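Local coordinates for protein cysteine desulfurase (Thermococcus onnurineus, PDB 5B89) that probably catalyses the pyridoxal-phosphate-dependent removal of sulfur from L-cysteine, passing it to a sulfur carrier and releasing L-alanine, at residues I88-F92 with I93-F97; L163-S166 with D167-K170; P289-G292 with G293-L297; R302-R306 with I307-R311; L378-M381 with K382-I386. One frame throughout, in Å; residues are numbered along the deposited sequence.

Each contact is local, and the five follow in series along the chain without nesting or crossing. Contact 1 ends helix 73-93 and turns the chain toward strand 100-103. Contact 2 caps the start of helix 165-172, at the surface. Contact 3 starts helix 291-307 and contact 4 ends it, at the junction with helix 309-329. Contact 5 closes helix 378-384 ahead of strand 389-393. Contact 1 packs along helix 291-307 and onto the start of helix 309-329: V89 meets L297 of contact 3, and F92 meets I304, E305 and L309 of contact 4. Contacts 3 and 5, with centres about 36 Å apart, both touch the second subunit.

Contact 1: residues I88-F92 with I93-F97; sequences IVADF and IGAKF
A Schellman motif ends helix 73-93 here, with A90 and A95 as its main hydrogen-bonded pair. A95 N donates to A90 O at 2.9 Å, with an N-H...O angle of 153°. G94 N gives the inner bond to D91 O, which is weak at 3.3 Å. G94 makes the reversal with a positive phi of 78°, a value that favours glycine. The methyl of A90 lies against the departing chain, with CB 3.4 Å from A95 O and 3.8 Å from K96 O. I93 has CG1 between its backbone N and carbonyl carbon (chi1 70°). This sets CG1 against the last turn, 3.7 Å from V89 O. Its CG2 branch meets F92 CD2 at 4.0 Å, the two side chains crossing at about a right angle. Around the motif, I93 and A95 pack on Y248 of strand 245-249, while F92 rests on helix 291-307. K96 NZ forms a salt bridge with E251. Two waters link the D91 carboxylate to A95 O, one of them through only a weak bond to D91 OD1. The shorter bridge runs from D91 OD1 through a water that donates to it and to A95 O, at 2.8 Å each.

Contact 2: residues L163-S166 with D167-K170; sequences LDLS and DAEK
Side-chain to backbone bonds come first, between D164 and D167. D164 OD1 accepts from D167 N at 3.1 Å, and the N-H points almost straight at it (166°). The N-H comes from above the carboxylate plane. The same oxygen takes a weak bond from S166 N, so one atom serves two amides of the first turn. A chi1 of 177° swings the D164 carboxylate back over them. D164 is thus the N-cap of helix 165-172, and its negative charge probably suits the positive end of the helix dipole.

Backbone bonds continue the helix from the same residue. A168 N donates to D164 O at 2.9 Å. E169 N reaches L165 O, and K170 N reaches S166 O.

Among the carbon contacts, D164 CG lies 3.7 Å from D167 CB, where the two side chains cross at about a right angle. L165 CD2 touches A168 CB at 4.2 Å, and both residues also pack on L196 of helix 193-203. E169 CG passes 3.4 Å from L165 O.

Charge and water add further links. D167 OD2 makes a salt bridge with K171 and accepts from E156 N. One water donates to S166 O at 2.9 Å and to E169 OE1 at 3.3 Å.

Contact 3: residues P289-G292 with G293-L297; sequences PNIG and GAIGL
N290 is the N-cap of helix 291-307, and its side chain folds back onto G293. From CB, a chi1 of -172° carries the amide over the first turn, with CG 3.5 Å from G293 N. OD1 then accepts from G293 N at 2.9 Å, the capping bond. The donor stands well above the amide plane, at a C=O...N angle of 110°. ND2 lies 3.7 Å from G293 CA. That close approach is possible because G293 has no side chain. ND2 also donates to G243 O of the same chain.

The cap faces the dimer interface. T242 OG1 of the second subunit is hydrogen-bonded to N290 OD1 and to G292 N, so OD1 has a partner in each chain. N290 therefore links the helix start to G243 of its own chain and to T242 of the second subunit. T288, just before this stretch, contacts a pyridoxal phosphate that is not bound to this chain in the model, consistent with a site shared across the dimer.

Behind the cap, backbone bonds build the helix. A294 N donates to N290 O at 2.9 Å. G296 N reaches G292 O, and I295 N reaches I291 O.

On another side of the helix, I291 and I295 lie side by side and point the same way, both packing on Y59 of helix 50-62. I295 CG1 comes within 3.3 Å of I291 O. Beyond it, I295 CD1 touches I291 CG2 at 3.8 Å.

Contact 4: residues R302-R306 with I307-R311; sequences RYIER and IGLGR
Y303 turns its ring opposite the backbone N (chi1 -170°), and I307 has CG1 beside its own N (chi1 -60°). These torsions bring the ring and the branch together one turn apart. I307 CD1 reaches Y303 CE2 at 3.9 Å, oblique to the ring. I304 CG2 meets L309 CD2 at 3.8 Å. This second pair spans the break between two helices. Helix 291-307 ends here, and helix 309-329 starts one residue later, with G308 as its N-cap. G308 has a positive phi (93°), and its backbone conformation by itself suits glycine. Its N still donates to I304 O at 2.8 Å, the last full bond of the first helix. I307 N makes weak bonds to Y303 O and I304 O.

V27 of helix 25-28 packs on both Y303 and I307, and Y303 OH is hydrogen-bonded to D30. I304 and I307 both pack on I312 of helix 309-329. Two arginines hold the flanks. R302 NH1 forms a salt bridge with E305 OE2 at 2.9 Å, through the syn lone pair of E305 OE2 and in the guanidinium plane. R311 extends back over the junction, and its NH1 donates to I307 O at 2.7 Å.

Contact 5: residues L378-M381 with K382-I386; sequences LPVM and KKLGI
M381 and I386 meet at the end of helix 378-384. M381 SD lies 3.8 Å from I386 CD1, and the two side chains cross at a slant. The methionine bends at chi2 (-55°), which turns its sulfur to the isoleucine. In I386 a chi1 of 60° turns CG1 back toward the helix end and brings CD1 to the sulfur. M381 CB also comes within 3.4 Å of I386 O.

The backbone sets this pair in place through a Schellman motif. I386 N donates to M381 O at 3.1 Å, with an N-H...O angle of 161°. G385 N gives a weak bond to K382 O, and another weak one to M381 O. G385 is the C-prime residue, with a positive phi.

Further back, regular helix bonds support the turn. K382 N donates to L378 O at 2.8 Å, and K383 N to P379 O. L384 N reaches V380 O, and L384 CD1 rests 3.4 Å from that same oxygen.

Outside, the two lysines diverge. K382 runs extended past L378, with CG 3.3 Å from L378 O. K383 NZ donates to G157 O of its own chain. At the other end, L378 N is hydrogen-bonded to H135.

This helix follows C376, deposited as S-mercaptocysteine. The M381 side chain is about 9 Å from the bound alanine. Near this active site, K382 NZ ties the helix to the second subunit by a salt bridge with D269 and a bond to V270 O. The contact thus joins a charged link across the dimer interface to a helix end closed by the G385 turn.

Contact 1: residues I88-F92 with I93-F97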
loop_
_atom_site.group_PDB
_atom_site.type_symbol
_atom_site.label_atom_id
_atom_site.label_comp_id
_atom_site.label_asym_id
_atom_site.label_seq_id
_atom_site.Cartn_x
_atom_site.Cartn_y
_atom_site.Cartn_z
ATOM N N ILE B 88 -7.858 -1.949 -17.031
ATOM C CA ILE B 88 -6.940 -2.955 -17.527
ATOM C C ILE B 88 -6.941 -4.165 -16.543
ATOM O O ILE B 88 -6.890 -5.308 -16.975
ATOM C CB ILE B 88 -5.520 -2.357 -17.793
ATOM C CG1 ILE B 88 -5.589 -1.470 -19.038
ATOM C CG2 ILE B 88 -4.453 -3.384 -17.881
ATOM C CD1 ILE B 88 -4.385 -0.527 -19.159
ATOM N N VAL B 89 -6.879 -3.910 -15.228
ATOM C CA VAL B 89 -6.859 -4.997 -14.249
ATOM C C VAL B 89 -8.200 -5.757 -14.344
ATOM O O VAL B 89 -8.216 -6.989 -14.307
ATOM C CB VAL B 89 -6.674 -4.401 -12.837
ATOM C CG1 VAL B 89 -6.880 -5.510 -11.810
ATOM C CG2 VAL B 89 -5.291 -3.829 -12.725
ATOM N N ALA B 90 -9.286 -5.038 -14.402
ATOM C CA ALA B 90 -10.638 -5.682 -14.522
ATOM C C ALA B 90 -10.667 -6.584 -15.732
ATOM O O ALA B 90 -11.059 -7.775 -15.598
ATOM C CB ALA B 90 -11.699 -4.626 -14.593
ATOM N N ASP B 91 -10.271 -6.090 -16.874
ATOM C CA ASP B 91 -10.304 -6.919 -18.049
ATOM C C ASP B 91 -9.392 -8.138 -17.956
ATOM O O ASP B 91 -9.730 -9.143 -18.467
ATOM C CB ASP B 91 -10.036 -6.148 -19.335
ATOM C CG ASP B 91 -11.101 -5.153 -19.671
ATOM O OD1 ASP B 91 -12.202 -5.262 -19.246
ATOM O OD2 ASP B 91 -10.791 -4.259 -20.431
ATOM N N PHE B 92 -8.257 -8.013 -17.306
ATOM C CA PHE B 92 -7.314 -9.103 -17.186
ATOM C C PHE B 92 -7.926 -10.321 -16.470
ATOM O O PHE B 92 -7.614 -11.382 -16.816
ATOM C CB PHE B 92 -6.070 -8.570 -16.432
ATOM C CG PHE B 92 -4.933 -9.547 -16.271
ATOM C CD1 PHE B 92 -4.299 -10.063 -17.351
ATOM C CD2 PHE B 92 -4.474 -9.847 -15.050
ATOM C CE1 PHE B 92 -3.240 -10.912 -17.192
ATOM C CE2 PHE B 92 -3.408 -10.676 -14.882
ATOM C CZ PHE B 92 -2.803 -11.209 -15.953
ATOM N N ILE B 93 -8.797 -10.072 -15.505
ATOM C CA ILE B 93 -9.436 -11.120 -14.732
ATOM C C ILE B 93 -10.907 -11.365 -15.018
ATOM O O ILE B 93 -11.520 -12.111 -14.402
ATOM C CB ILE B 93 -9.174 -11.025 -13.220
ATOM C CG1 ILE B 93 -9.885 -9.831 -12.617
ATOM C CG2 ILE B 93 -7.689 -10.935 -12.991
ATOM C CD1 ILE B 93 -9.790 -9.762 -11.116
ATOM N N GLY B 94 -11.393 -10.662 -15.998
ATOM C CA GLY B 94 -12.811 -10.862 -16.410
ATOM C C GLY B 94 -13.776 -10.196 -15.500
ATOM O O GLY B 94 -15.016 -10.609 -15.461
ATOM N N ALA B 95 -13.442 -9.149 -14.736
ATOM C CA ALA B 95 -14.336 -8.449 -13.841
ATOM C C ALA B 95 -14.857 -7.146 -14.439
ATOM O O ALA B 95 -14.296 -6.702 -15.453
ATOM C CB ALA B 95 -13.559 -8.110 -12.579
ATOM N N LYS B 96 -15.806 -6.561 -13.776
ATOM C CA LYS B 96 -16.261 -5.203 -14.118
ATOM C C LYS B 96 -15.306 -4.228 -13.420
ATOM O O LYS B 96 -14.747 -4.524 -12.332
ATOM C CB LYS B 96 -17.654 -4.936 -13.635
ATOM C CG LYS B 96 -18.734 -5.910 -14.247
ATOM C CD LYS B 96 -20.116 -5.537 -13.703
ATOM C CE LYS B 96 -21.256 -6.418 -14.265
ATOM N NZ LYS B 96 -22.558 -5.792 -13.892
ATOM N N PHE B 97 -15.212 -3.039 -13.998
ATOM C CA PHE B 97 -14.430 -1.913 -13.379
ATOM C C PHE B 97 -14.722 -1.763 -11.941
ATOM O O PHE B 97 -13.760 -1.665 -11.112
ATOM C CB PHE B 97 -14.886 -0.643 -14.131
ATOM C CG PHE B 97 -14.174 0.632 -13.670
ATOM C CD1 PHE B 97 -12.973 0.990 -14.241
ATOM C CD2 PHE B 97 -14.737 1.452 -12.728
ATOM C CE1 PHE B 97 -12.370 2.193 -13.831
ATOM C CE2 PHE B 97 -14.085 2.623 -12.300
ATOM C CZ PHE B 97 -12.940 2.956 -12.901
HETATM O O HOH W 1 -13.903 -7.921 -17.944
HETATM O O HOH W 2 -14.013 -4.490 -17.223
#

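Contact 2: residues L163-S166 with D167-K170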
loop_
_atom_site.group_PDB
_atom_site.type_symbol
_atom_site.label_atom_id
_atom_site.label_comp_id
_atom_site.label_asym_id
_atom_site.label_seq_id
_atom_site.Cartn_x
_atom_site.Cartn_y
_atom_site.Cartn_z
ATOM N N LEU B 163 -5.575 -32.344 -3.594
ATOM C CA LEU B 163 -6.710 -32.383 -2.750
ATOM C C LEU B 163 -7.637 -33.551 -3.100
ATOM O O LEU B 163 -7.781 -33.919 -4.198
ATOM C CB LEU B 163 -7.538 -31.095 -2.892
ATOM C CG LEU B 163 -6.902 -29.802 -2.433
ATOM C CD1 LEU B 163 -7.684 -28.617 -3.015
ATOM C CD2 LEU B 163 -6.785 -29.698 -0.936
ATOM N N ASP B 164 -8.314 -34.081 -2.099
ATOM C CA ASP B 164 -9.319 -35.129 -2.274
ATOM C C ASP B 164 -10.653 -34.405 -2.524
ATOM O O ASP B 164 -11.205 -33.876 -1.616
ATOM C CB ASP B 164 -9.390 -35.902 -0.971
ATOM C CG ASP B 164 -10.455 -37.009 -0.958
ATOM O OD1 ASP B 164 -11.307 -37.018 -1.804
ATOM O OD2 ASP B 164 -10.379 -37.834 -0.061
ATOM N N LEU B 165 -11.099 -34.356 -3.767
ATOM C CA LEU B 165 -12.265 -33.619 -4.134
ATOM C C LEU B 165 -13.558 -34.176 -3.560
ATOM O O LEU B 165 -14.490 -33.481 -3.419
ATOM C CB LEU B 165 -12.329 -33.422 -5.623
ATOM C CG LEU B 165 -11.258 -32.464 -6.157
ATOM C CD1 LEU B 165 -11.465 -32.262 -7.630
ATOM C CD2 LEU B 165 -11.188 -31.125 -5.454
ATOM N N SER B 166 -13.547 -35.448 -3.223
ATOM C CA SER B 166 -14.674 -36.081 -2.574
ATOM C C SER B 166 -14.771 -35.525 -1.171
ATOM O O SER B 166 -15.811 -35.171 -0.754
ATOM C CB SER B 166 -14.508 -37.596 -2.567
ATOM O OG SER B 166 -14.714 -38.046 -3.864
ATOM N N ASP B 167 -13.672 -35.433 -0.459
ATOM C CA ASP B 167 -13.655 -34.807 0.822
ATOM C C ASP B 167 -14.057 -33.309 0.698
ATOM O O ASP B 167 -14.741 -32.755 1.596
ATOM C CB ASP B 167 -12.277 -34.929 1.473
ATOM C CG ASP B 167 -12.285 -34.523 2.877
ATOM O OD1 ASP B 167 -13.028 -35.118 3.694
ATOM O OD2 ASP B 167 -11.617 -33.526 3.323
ATOM N N ALA B 168 -13.566 -32.634 -0.372
ATOM C CA ALA B 168 -13.962 -31.228 -0.564
ATOM C C ALA B 168 -15.465 -31.039 -0.617
ATOM O O ALA B 168 -16.011 -30.162 -0.048
ATOM C CB ALA B 168 -13.328 -30.668 -1.811
ATOM N N GLU B 169 -16.138 -31.957 -1.300
ATOM C CA GLU B 169 -17.579 -31.830 -1.420
ATOM C C GLU B 169 -18.233 -32.008 -0.076
ATOM O O GLU B 169 -19.146 -31.243 0.287
ATOM C CB GLU B 169 -18.077 -32.936 -2.306
ATOM C CG GLU B 169 -17.826 -32.851 -3.763
ATOM C CD GLU B 169 -18.437 -34.049 -4.514
ATOM O OE1 GLU B 169 -18.203 -35.204 -4.099
ATOM O OE2 GLU B 169 -19.139 -33.828 -5.501
ATOM N N LYS B 170 -17.743 -32.935 0.699
ATOM C CA LYS B 170 -18.277 -33.147 2.003
ATOM C C LYS B 170 -18.065 -31.988 2.915
ATOM O O LYS B 170 -18.949 -31.604 3.592
ATOM C CB LYS B 170 -17.685 -34.385 2.653
ATOM C CG LYS B 170 -18.119 -35.630 1.978
ATOM C CD LYS B 170 -17.328 -36.867 2.355
ATOM C CE LYS B 170 -17.935 -38.053 1.608
ATOM N NZ LYS B 170 -17.129 -39.292 1.496
HETATM O O HOH W 3 -18.217 -36.746 -1.186
#

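Contact 3: residues P289-G292 with G293-L297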
loop_
_atom_site.group_PDB
_atom_site.type_symbol
_atom_site.label_atom_id
_atom_site.label_comp_id
_atom_site.label_asym_id
_atom_site.label_seq_id
_atom_site.Cartn_x
_atom_site.Cartn_y
_atom_site.Cartn_z
ATOM N N PRO B 289 -4.610 6.599 -3.266
ATOM C CA PRO B 289 -4.099 5.330 -3.717
ATOM C C PRO B 289 -2.698 5.267 -4.110
ATOM O O PRO B 289 -2.095 6.344 -4.303
ATOM C CB PRO B 289 -5.024 4.923 -4.862
ATOM C CG PRO B 289 -5.879 6.102 -5.062
ATOM C CD PRO B 289 -5.518 7.241 -4.205
ATOM N N ASN B 290 -2.128 4.072 -4.334
ATOM C CA ASN B 290 -0.855 4.002 -4.943
ATOM C C ASN B 290 -0.980 4.196 -6.438
ATOM O O ASN B 290 -0.989 3.235 -7.233
ATOM C CB ASN B 290 -0.187 2.686 -4.670
ATOM C CG ASN B 290 1.188 2.632 -5.122
ATOM O OD1 ASN B 290 1.703 3.556 -5.729
ATOM N ND2 ASN B 290 1.907 1.480 -4.859
ATOM N N ILE B 291 -1.095 5.482 -6.825
ATOM C CA ILE B 291 -1.363 5.834 -8.212
ATOM C C ILE B 291 -0.255 5.321 -9.112
ATOM O O ILE B 291 -0.455 4.678 -10.166
ATOM C CB ILE B 291 -1.513 7.350 -8.340
ATOM C CG1 ILE B 291 -2.637 7.785 -7.468
ATOM C CG2 ILE B 291 -1.691 7.764 -9.808
ATOM C CD1 ILE B 291 -2.550 9.259 -7.112
ATOM N N GLY B 292 1.020 5.534 -8.763
ATOM C CA GLY B 292 2.122 5.069 -9.530
ATOM C C GLY B 292 2.153 3.570 -9.676
ATOM O O GLY B 292 2.516 3.062 -10.709
ATOM N N GLY B 293 1.821 2.932 -8.552
ATOM C CA GLY B 293 1.845 1.473 -8.595
ATOM C C GLY B 293 0.718 0.877 -9.429
ATOM O O GLY B 293 0.957 -0.098 -10.119
ATOM N N ALA B 294 -0.460 1.449 -9.399
ATOM C CA ALA B 294 -1.567 0.983 -10.290
ATOM C C ALA B 294 -1.188 1.177 -11.722
ATOM O O ALA B 294 -1.392 0.302 -12.597
ATOM C CB ALA B 294 -2.814 1.729 -9.977
ATOM N N ILE B 295 -0.538 2.287 -12.088
ATOM C CA ILE B 295 -0.066 2.522 -13.448
ATOM C C ILE B 295 0.977 1.527 -13.828
ATOM O O ILE B 295 0.995 0.995 -14.950
ATOM C CB ILE B 295 0.398 4.006 -13.562
ATOM C CG1 ILE B 295 -0.805 4.924 -13.482
ATOM C CG2 ILE B 295 1.232 4.247 -14.866
ATOM C CD1 ILE B 295 -0.484 6.430 -13.190
ATOM N N GLY B 296 1.894 1.236 -12.915
ATOM C CA GLY B 296 2.878 0.199 -13.170
ATOM C C GLY B 296 2.315 -1.214 -13.366
ATOM O O GLY B 296 2.788 -1.952 -14.253
ATOM N N LEU B 297 1.333 -1.472 -12.537
ATOM C CA LEU B 297 0.672 -2.802 -12.670
ATOM C C LEU B 297 -0.030 -2.896 -14.009
ATOM O O LEU B 297 0.088 -3.953 -14.638
ATOM C CB LEU B 297 -0.277 -3.031 -11.504
ATOM C CG LEU B 297 -1.150 -4.319 -11.584
ATOM C CD1 LEU B 297 -0.300 -5.512 -11.762
ATOM C CD2 LEU B 297 -2.046 -4.421 -10.384
#

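Contact 4: residues R302-R306 with I307-R311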
loop_
_atom_site.group_PDB
_atom_site.type_symbol
_atom_site.label_atom_id
_atom_site.label_comp_id
_atom_site.label_asym_id
_atom_site.label_seq_id
_atom_site.Cartn_x
_atom_site.Cartn_y
_atom_site.Cartn_z
ATOM N N ARG B 302 -0.206 -5.176 -19.453
ATOM C CA ARG B 302 -0.071 -5.047 -20.888
ATOM C C ARG B 302 1.156 -5.768 -21.467
ATOM O O ARG B 302 1.114 -6.294 -22.561
ATOM C CB ARG B 302 -0.042 -3.579 -21.275
ATOM C CG ARG B 302 -1.385 -2.934 -21.170
ATOM C CD ARG B 302 -2.320 -3.449 -22.268
ATOM N NE ARG B 302 -3.400 -2.520 -22.511
ATOM C CZ ARG B 302 -4.657 -2.847 -22.492
ATOM N NH1 ARG B 302 -4.980 -4.101 -22.198
ATOM N NH2 ARG B 302 -5.584 -1.934 -22.738
ATOM N N TYR B 303 2.238 -5.792 -20.721
ATOM C CA TYR B 303 3.424 -6.480 -21.144
ATOM C C TYR B 303 3.152 -8.007 -21.189
ATOM O O TYR B 303 3.552 -8.668 -22.086
ATOM C CB TYR B 303 4.581 -6.105 -20.192
ATOM C CG TYR B 303 5.933 -6.531 -20.599
ATOM C CD1 TYR B 303 6.692 -5.757 -21.431
ATOM C CD2 TYR B 303 6.473 -7.671 -20.111
ATOM C CE1 TYR B 303 7.945 -6.165 -21.803
ATOM C CE2 TYR B 303 7.699 -8.087 -20.477
ATOM C CZ TYR B 303 8.437 -7.335 -21.345
ATOM O OH TYR B 303 9.647 -7.813 -21.688
ATOM N N ILE B 304 2.474 -8.490 -20.183
ATOM C CA ILE B 304 2.137 -9.902 -20.094
ATOM C C ILE B 304 1.195 -10.269 -21.260
ATOM O O ILE B 304 1.303 -11.308 -21.809
ATOM C CB ILE B 304 1.423 -10.213 -18.734
ATOM C CG1 ILE B 304 2.373 -10.244 -17.537
ATOM C CG2 ILE B 304 0.664 -11.533 -18.752
ATOM C CD1 ILE B 304 3.484 -11.249 -17.559
ATOM N N GLU B 305 0.298 -9.377 -21.594
ATOM C CA GLU B 305 -0.724 -9.626 -22.717
ATOM C C GLU B 305 0.027 -9.667 -24.025
ATOM O O GLU B 305 -0.389 -10.529 -24.915
ATOM C CB GLU B 305 -1.829 -8.570 -22.679
ATOM C CG GLU B 305 -2.724 -8.803 -21.471
ATOM C CD GLU B 305 -3.760 -7.709 -21.195
ATOM O OE1 GLU B 305 -4.705 -7.992 -20.345
ATOM O OE2 GLU B 305 -3.520 -6.591 -21.724
ATOM N N ARG B 306 1.097 -8.973 -24.222
ATOM C CA ARG B 306 1.843 -8.991 -25.474
ATOM C C ARG B 306 2.542 -10.314 -25.614
ATOM O O ARG B 306 2.660 -10.890 -26.738
ATOM C CB ARG B 306 2.874 -7.820 -25.482
ATOM C CG ARG B 306 3.605 -7.539 -26.740
ATOM C CD ARG B 306 4.439 -6.206 -26.614
ATOM N NE ARG B 306 5.602 -6.261 -27.500
ATOM C CZ ARG B 306 6.851 -6.583 -27.129
ATOM N NH1 ARG B 306 7.216 -6.874 -25.849
ATOM N NH2 ARG B 306 7.786 -6.617 -28.065
ATOM N N ILE B 307 3.037 -10.921 -24.543
ATOM C CA ILE B 307 3.667 -12.179 -24.550
ATOM C C ILE B 307 2.590 -13.244 -24.703
ATOM O O ILE B 307 2.763 -14.162 -25.533
ATOM C CB ILE B 307 4.428 -12.435 -23.278
ATOM C CG1 ILE B 307 5.512 -11.372 -23.101
ATOM C CG2 ILE B 307 4.932 -13.863 -23.202
ATOM C CD1 ILE B 307 5.999 -11.331 -21.674
ATOM N N GLY B 308 1.503 -13.151 -23.972
ATOM C CA GLY B 308 0.442 -14.181 -23.928
ATOM C C GLY B 308 0.605 -15.192 -22.825
ATOM O O GLY B 308 1.637 -15.817 -22.651
ATOM N N LEU B 309 -0.491 -15.343 -22.078
ATOM C CA LEU B 309 -0.469 -16.319 -20.943
ATOM C C LEU B 309 -0.187 -17.734 -21.392
ATOM O O LEU B 309 0.420 -18.517 -20.680
ATOM C CB LEU B 309 -1.702 -16.229 -20.057
ATOM C CG LEU B 309 -1.830 -14.959 -19.229
ATOM C CD1 LEU B 309 -3.241 -14.731 -18.743
ATOM C CD2 LEU B 309 -0.832 -15.003 -18.060
ATOM N N GLY B 310 -0.574 -18.052 -22.600
ATOM C CA GLY B 310 -0.297 -19.376 -23.120
ATOM C C GLY B 310 1.175 -19.644 -23.333
ATOM O O GLY B 310 1.652 -20.688 -23.042
ATOM N N ARG B 311 1.857 -18.654 -23.853
ATOM C CA ARG B 311 3.269 -18.788 -24.037
ATOM C C ARG B 311 3.994 -18.849 -22.692
ATOM O O ARG B 311 4.911 -19.512 -22.552
ATOM C CB ARG B 311 3.804 -17.618 -24.800
ATOM C CG ARG B 311 3.345 -17.505 -26.223
ATOM C CD ARG B 311 4.227 -16.460 -26.888
ATOM N NE ARG B 311 3.897 -16.163 -28.265
ATOM C CZ ARG B 311 3.733 -14.966 -28.791
ATOM N NH1 ARG B 311 3.757 -13.895 -28.063
ATOM N NH2 ARG B 311 3.505 -14.835 -30.077
#

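Contact 5: residues L378-M381 with K382-I386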
loop_
_atom_site.group_PDB
_atom_site.type_symbol
_atom_site.label_atom_id
_atom_site.label_comp_id
_atom_site.label_asym_id
_atom_site.label_seq_id
_atom_site.Cartn_x
_atom_site.Cartn_y
_atom_site.Cartn_z
ATOM N N LEU B 378 4.228 -22.878 6.798
ATOM C CA LEU B 378 4.639 -23.877 7.843
ATOM C C LEU B 378 3.793 -25.115 7.920
ATOM O O LEU B 378 4.365 -26.242 8.135
ATOM C CB LEU B 378 4.833 -23.217 9.205
ATOM C CG LEU B 378 6.128 -22.416 9.397
ATOM C CD1 LEU B 378 6.226 -21.414 10.565
ATOM C CD2 LEU B 378 7.286 -23.417 9.673
ATOM N N PRO B 379 2.504 -25.040 7.710
ATOM C CA PRO B 379 1.736 -26.274 7.784
ATOM C C PRO B 379 2.087 -27.233 6.678
ATOM O O PRO B 379 1.937 -28.389 6.894
ATOM C CB PRO B 379 0.302 -25.805 7.733
ATOM C CG PRO B 379 0.376 -24.502 8.463
ATOM C CD PRO B 379 1.624 -23.869 7.861
ATOM N N VAL B 380 2.561 -26.745 5.540
ATOM C CA VAL B 380 2.999 -27.619 4.470
ATOM C C VAL B 380 4.245 -28.402 4.962
ATOM O O VAL B 380 4.354 -29.568 4.781
ATOM C CB VAL B 380 3.365 -26.850 3.169
ATOM C CG1 VAL B 380 4.119 -27.732 2.196
ATOM C CG2 VAL B 380 2.121 -26.305 2.487
ATOM N N MET B 381 5.168 -27.690 5.559
ATOM C CA MET B 381 6.384 -28.307 6.040
ATOM C C MET B 381 6.056 -29.303 7.134
ATOM O O MET B 381 6.546 -30.384 7.154
ATOM C CB MET B 381 7.387 -27.279 6.510
ATOM C CG MET B 381 7.716 -26.206 5.500
ATOM S SD MET B 381 8.275 -26.893 3.930
ATOM C CE MET B 381 7.772 -25.594 2.760
ATOM N N LYS B 382 5.186 -28.900 8.022
ATOM C CA LYS B 382 4.850 -29.793 9.147
ATOM C C LYS B 382 4.097 -31.037 8.638
ATOM O O LYS B 382 4.389 -32.146 9.116
ATOM C CB LYS B 382 4.083 -29.018 10.192
ATOM C CG LYS B 382 4.921 -28.022 10.897
ATOM C CD LYS B 382 4.085 -27.196 11.875
ATOM C CE LYS B 382 4.966 -26.129 12.420
ATOM N NZ LYS B 382 4.247 -25.373 13.497
ATOM N N LYS B 383 3.254 -30.915 7.610
ATOM C CA LYS B 383 2.563 -32.056 6.977
ATOM C C LYS B 383 3.539 -33.021 6.332
ATOM O O LYS B 383 3.378 -34.300 6.373
ATOM C CB LYS B 383 1.505 -31.566 5.996
ATOM C CG LYS B 383 0.671 -32.618 5.281
ATOM C CD LYS B 383 -0.333 -31.952 4.346
ATOM C CE LYS B 383 -1.174 -32.894 3.570
ATOM N NZ LYS B 383 -1.981 -33.785 4.492
ATOM N N LEU B 384 4.548 -32.462 5.669
ATOM C CA LEU B 384 5.525 -33.298 4.987
ATOM C C LEU B 384 6.600 -33.797 5.943
ATOM O O LEU B 384 7.356 -34.665 5.574
ATOM C CB LEU B 384 6.164 -32.525 3.789
ATOM C CG LEU B 384 5.386 -32.618 2.491
ATOM C CD1 LEU B 384 3.920 -32.212 2.659
ATOM C CD2 LEU B 384 6.006 -31.730 1.464
ATOM N N GLY B 385 6.696 -33.254 7.150
ATOM C CA GLY B 385 7.733 -33.757 8.112
ATOM C C GLY B 385 9.133 -33.214 7.787
ATOM O O GLY B 385 10.137 -33.855 8.080
ATOM N N ILE B 386 9.217 -32.027 7.180
ATOM C CA ILE B 386 10.488 -31.394 6.829
ATOM C C ILE B 386 10.535 -30.005 7.434
ATOM O O ILE B 386 9.487 -29.485 7.913
ATOM C CB ILE B 386 10.698 -31.338 5.342
ATOM C CG1 ILE B 386 9.577 -30.528 4.684
ATOM C CG2 ILE B 386 10.735 -32.726 4.753
ATOM C CD1 ILE B 386 9.727 -30.326 3.189
#